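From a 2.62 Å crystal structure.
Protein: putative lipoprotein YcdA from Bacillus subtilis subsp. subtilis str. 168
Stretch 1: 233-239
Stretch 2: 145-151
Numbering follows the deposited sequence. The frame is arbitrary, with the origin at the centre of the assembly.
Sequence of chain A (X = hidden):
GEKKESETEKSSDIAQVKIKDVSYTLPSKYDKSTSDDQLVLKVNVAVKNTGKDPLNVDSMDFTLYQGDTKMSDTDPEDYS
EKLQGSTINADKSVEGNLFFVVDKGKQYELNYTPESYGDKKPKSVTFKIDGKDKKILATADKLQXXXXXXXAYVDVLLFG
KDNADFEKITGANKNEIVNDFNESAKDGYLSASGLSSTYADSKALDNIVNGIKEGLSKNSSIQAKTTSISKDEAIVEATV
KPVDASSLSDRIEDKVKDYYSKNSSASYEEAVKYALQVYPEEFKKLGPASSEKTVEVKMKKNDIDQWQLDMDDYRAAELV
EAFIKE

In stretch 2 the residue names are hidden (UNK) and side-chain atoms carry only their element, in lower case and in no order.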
ATOM      1  N   GLU A 233       2.864   0.065   9.818  1.00 88.37           N
ATOM      2  CA  GLU A 233       1.628  -0.111   9.068  1.00 86.18           C
ATOM      3  C   GLU A 233       1.508   0.847   7.879  1.00 85.61           C
ATOM      4  O   GLU A 233       1.801   2.045   7.999  1.00 84.90           O
ATOM      5  CB  GLU A 233       0.368  -0.063   9.971  1.00 89.45           C
ATOM      6  CG  GLU A 233       0.076   1.192  10.784  1.00103.42           C
ATOM      7  CD  GLU A 233      -1.168   1.108  11.664  1.00128.70           C
ATOM      8  OE1 GLU A 233      -1.353   0.082  12.364  1.00112.08           O
ATOM      9  OE2 GLU A 233      -1.954   2.084  11.659  1.00125.19           O
ATOM     10  N   ALA A 234       1.069   0.285   6.716  1.00 78.22           N
ATOM     11  CA  ALA A 234       0.881   1.009   5.451  1.00 74.50           C
ATOM     12  C   ALA A 234      -0.569   1.106   5.035  1.00 75.13           C
ATOM     13  O   ALA A 234      -1.405   0.343   5.518  1.00 75.75           O
ATOM     14  CB  ALA A 234       1.658   0.329   4.338  1.00 74.31           C
ATOM     15  N   ILE A 235      -0.852   2.031   4.097  1.00 68.99           N
ATOM     16  CA  ILE A 235      -2.160   2.219   3.469  1.00 67.81           C
ATOM     17  C   ILE A 235      -2.011   1.912   1.986  1.00 70.65           C
ATOM     18  O   ILE A 235      -1.264   2.593   1.276  1.00 70.10           O
ATOM     19  CB  ILE A 235      -2.829   3.609   3.719  1.00 70.66           C
ATOM     20  CG1 ILE A 235      -3.094   3.848   5.219  1.00 72.55           C
ATOM     21  CG2 ILE A 235      -4.123   3.787   2.875  1.00 70.43           C
ATOM     22  CD1 ILE A 235      -3.978   2.778   5.950  1.00 88.21           C
ATOM     23  N   VAL A 236      -2.718   0.866   1.534  1.00 66.45           N
ATOM     24  CA  VAL A 236      -2.738   0.430   0.153  1.00 64.11           C
ATOM     25  C   VAL A 236      -4.078   0.836  -0.426  1.00 69.94           C
ATOM     26  O   VAL A 236      -5.135   0.552   0.150  1.00 71.79           O
ATOM     27  CB  VAL A 236      -2.455  -1.077  -0.015  1.00 67.23           C
ATOM     28  CG1 VAL A 236      -2.353  -1.439  -1.498  1.00 67.37           C
ATOM     29  CG2 VAL A 236      -1.186  -1.495   0.714  1.00 66.81           C
ATOM     30  N   GLU A 237      -4.023   1.542  -1.539  1.00 66.03           N
ATOM     31  CA  GLU A 237      -5.175   2.023  -2.275  1.00 67.07           C
ATOM     32  C   GLU A 237      -5.454   1.009  -3.379  1.00 70.99           C
ATOM     33  O   GLU A 237      -4.659   0.860  -4.313  1.00 71.24           O
ATOM     34  CB  GLU A 237      -4.852   3.419  -2.817  1.00 68.98           C
ATOM     35  CG  GLU A 237      -6.014   4.213  -3.369  1.00 83.82           C
ATOM     36  CD  GLU A 237      -5.822   5.718  -3.299  1.00112.00           C
ATOM     37  OE1 GLU A 237      -5.564   6.243  -2.188  1.00111.18           O
ATOM     38  OE2 GLU A 237      -5.963   6.376  -4.356  1.00106.13           O
ATOM     39  N   ALA A 238      -6.534   0.241  -3.223  1.00 66.58           N
ATOM     40  CA  ALA A 238      -6.912  -0.786  -4.191  1.00 64.47           C
ATOM     41  C   ALA A 238      -7.985  -0.261  -5.116  1.00 65.82           C
ATOM     42  O   ALA A 238      -9.053   0.142  -4.657  1.00 65.54           O
ATOM     43  CB  ALA A 238      -7.389  -2.025  -3.473  1.00 64.92           C
ATOM     44  N   THR A 239      -7.680  -0.198  -6.412  1.00 61.53           N
ATOM     45  CA  THR A 239      -8.650   0.280  -7.385  1.00 62.65           C
ATOM     46  C   THR A 239      -9.125  -0.970  -8.073  1.00 68.47           C
ATOM     47  O   THR A 239      -8.354  -1.666  -8.746  1.00 69.77           O
ATOM     48  CB  THR A 239      -8.067   1.391  -8.282  1.00 70.38           C
ATOM     49  OG1 THR A 239      -7.553   2.472  -7.461  1.00 68.65           O
ATOM     50  CG2 THR A 239      -9.085   1.914  -9.280  1.00 63.98           C
ATOM     51  N   UNK A 145       6.085  -2.578  -1.519  1.00 67.99           N
ATOM     52  CA  UNK A 145       6.093  -3.936  -0.955  1.00 68.28           C
ATOM     53  C   UNK A 145       4.731  -4.355  -0.367  1.00 73.89           C
ATOM     54  O   UNK A 145       4.329  -5.515  -0.549  1.00 75.60           O
ATOM     55  c   UNK A 145       8.571  -4.403  -0.357  1.00 77.58           C
ATOM     56  c   UNK A 145       7.168  -4.080   0.136  1.00 70.46           C
ATOM     57  o   UNK A 145       9.441  -4.707   0.497  1.00 87.26           O
ATOM     58  o   UNK A 145       8.810  -4.330  -1.607  1.00 75.33           O
ATOM     59  N   UNK A 146       4.033  -3.423   0.345  1.00 68.00           N
ATOM     60  CA  UNK A 146       2.737  -3.703   0.959  1.00 66.64           C
ATOM     61  C   UNK A 146       1.670  -3.954  -0.088  1.00 68.25           C
ATOM     62  O   UNK A 146       0.787  -4.788   0.152  1.00 67.75           O
ATOM     63  o   UNK A 146       2.489  -1.303   1.335  1.00 79.91           O
ATOM     64  c   UNK A 146       2.300  -2.585   1.900  1.00 68.67           C
ATOM     65  N   UNK A 147       1.743  -3.236  -1.242  1.00 62.61           N
ATOM     66  CA  UNK A 147       0.786  -3.390  -2.343  1.00 60.23           C
ATOM     67  C   UNK A 147       1.017  -4.739  -3.016  1.00 66.44           C
ATOM     68  O   UNK A 147       0.050  -5.434  -3.340  1.00 67.00           O
ATOM     69  c   UNK A 147       0.913  -2.249  -3.338  1.00 59.45           C
ATOM     70  N   UNK A 148       2.299  -5.147  -3.154  1.00 63.40           N
ATOM     71  CA  UNK A 148       2.691  -6.445  -3.711  1.00 63.53           C
ATOM     72  C   UNK A 148       2.033  -7.523  -2.833  1.00 67.93           C
ATOM     73  O   UNK A 148       1.268  -8.348  -3.348  1.00 69.37           O
ATOM     74  c   UNK A 148       4.897  -5.636  -4.856  1.00 71.98           C
ATOM     75  c   UNK A 148       6.436  -5.814  -4.990  1.00 81.98           C
ATOM     76  n   UNK A 148       7.801  -3.692  -4.697  1.00 98.26           N
ATOM     77  c   UNK A 148       4.238  -6.584  -3.811  1.00 66.50           C
ATOM     78  c   UNK A 148       7.149  -4.648  -5.672  1.00 92.79           C
ATOM     79  N   UNK A 149       2.213  -7.423  -1.506  1.00 63.56           N
ATOM     80  CA  UNK A 149       1.581  -8.301  -0.529  1.00 63.82           C
ATOM     81  C   UNK A 149       0.036  -8.268  -0.629  1.00 67.37           C
ATOM     82  O   UNK A 149      -0.558  -9.342  -0.689  1.00 68.53           O
ATOM     83  c   UNK A 149       2.026  -7.936   0.868  1.00 65.13           C
ATOM     84  N   UNK A 150      -0.613  -7.080  -0.721  1.00 63.23           N
ATOM     85  CA  UNK A 150      -2.081  -7.021  -0.853  1.00 62.83           C
ATOM     86  C   UNK A 150      -2.559  -7.751  -2.125  1.00 71.02           C
ATOM     87  O   UNK A 150      -3.558  -8.474  -2.085  1.00 72.33           O
ATOM     88  c   UNK A 150      -4.930  -6.130   0.103  1.00 67.52           C
ATOM     89  c   UNK A 150      -4.154  -5.538  -1.068  1.00 66.50           C
ATOM     90  c   UNK A 150      -4.627  -4.169  -1.410  1.00 69.11           C
ATOM     91  c   UNK A 150      -2.639  -5.592  -0.830  1.00 61.37           C
ATOM     92  N   UNK A 151      -1.828  -7.582  -3.236  1.00 68.25           N
ATOM     93  CA  UNK A 151      -2.131  -8.228  -4.511  1.00 68.12           C
ATOM     94  C   UNK A 151      -2.008  -9.759  -4.381  1.00 72.47           C
ATOM     95  O   UNK A 151      -2.834 -10.463  -4.970  1.00 75.16           O
ATOM     96  o   UNK A 151      -1.660  -8.056  -6.908  1.00 88.84           O
ATOM     97  c   UNK A 151      -1.215  -7.693  -5.611  1.00 72.87           C
TER

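Position 145 opens the helix with two side-chain carbons, the second carrying two oxygens, and none of these atoms touches the strand. That flat, short carboxylate is aspartate, D145. The strand gives no evidence about this position; one of the carboxylate oxygens is hydrogen-bonded elsewhere in the structure.

Position 146 has one carbon and then one oxygen, with CB directed toward the strand. The oxygen sits 3.5 Å from CB of A234 and 3.7 Å from CG2 of V236, packing against methyl groups that offer it no hydrogen bond. The unbranched CB–oxygen pair is serine, S146, in the p rotamer. Its hydroxyl is hydrogen-bonded elsewhere in the structure, so it is not left unsatisfied against these methyls.

Position 147 carries a single carbon and nothing beyond it. This CB points sideways and still lies 3.8 Å from CG1 of V236, and the same methyl is 3.8 Å from CA of 147. A lone CB means alanine, A147. The small side chain goes with a close backbone approach, the CA atoms of V236 and A147 being 5.8 Å apart.

At position 148, four carbons run in a row and end in nitrogen, touching nothing on the strand; this is lysine, K148. Its CA-to-CB bond points away from the strand, and the residue is exposed. The chain reaches back along the helix, where NZ forms a salt bridge with OD1 of D145 at 3.3 Å, weak as a hydrogen bond.

Position 149 again shows one lone carbon, buried but without contact to the strand, so it is alanine, A149.

Position 150 has four carbons forked at the second, with CB pointing toward the strand. A terminal carbon of the fork lies 3.6 Å from CG1 of V236 and 4.1 Å from CB of A238. The pattern is leucine, L150, and chi1 t with chi2 p places its CD2 in that spot.

Position 151 has one carbon and one oxygen, neither reaching the strand: serine, S151, in the t rotamer.

The contact works by matching two periodicities. Alternate strand residues A234, V236 and A238 face the helix, while I235 and E237 point away; on the helix, S146 and L150 lie one turn apart, joined by the bond from N of L150 to O of S146 at 2.8 Å. V236 is the hub, touching S146, A147 and L150, with small alanines before and after it on the strand's inward face. No hydrogen bond crosses between the stretches: the fit rests on side-chain packing.

Stretch 2, residues 145-151: DSAKALS
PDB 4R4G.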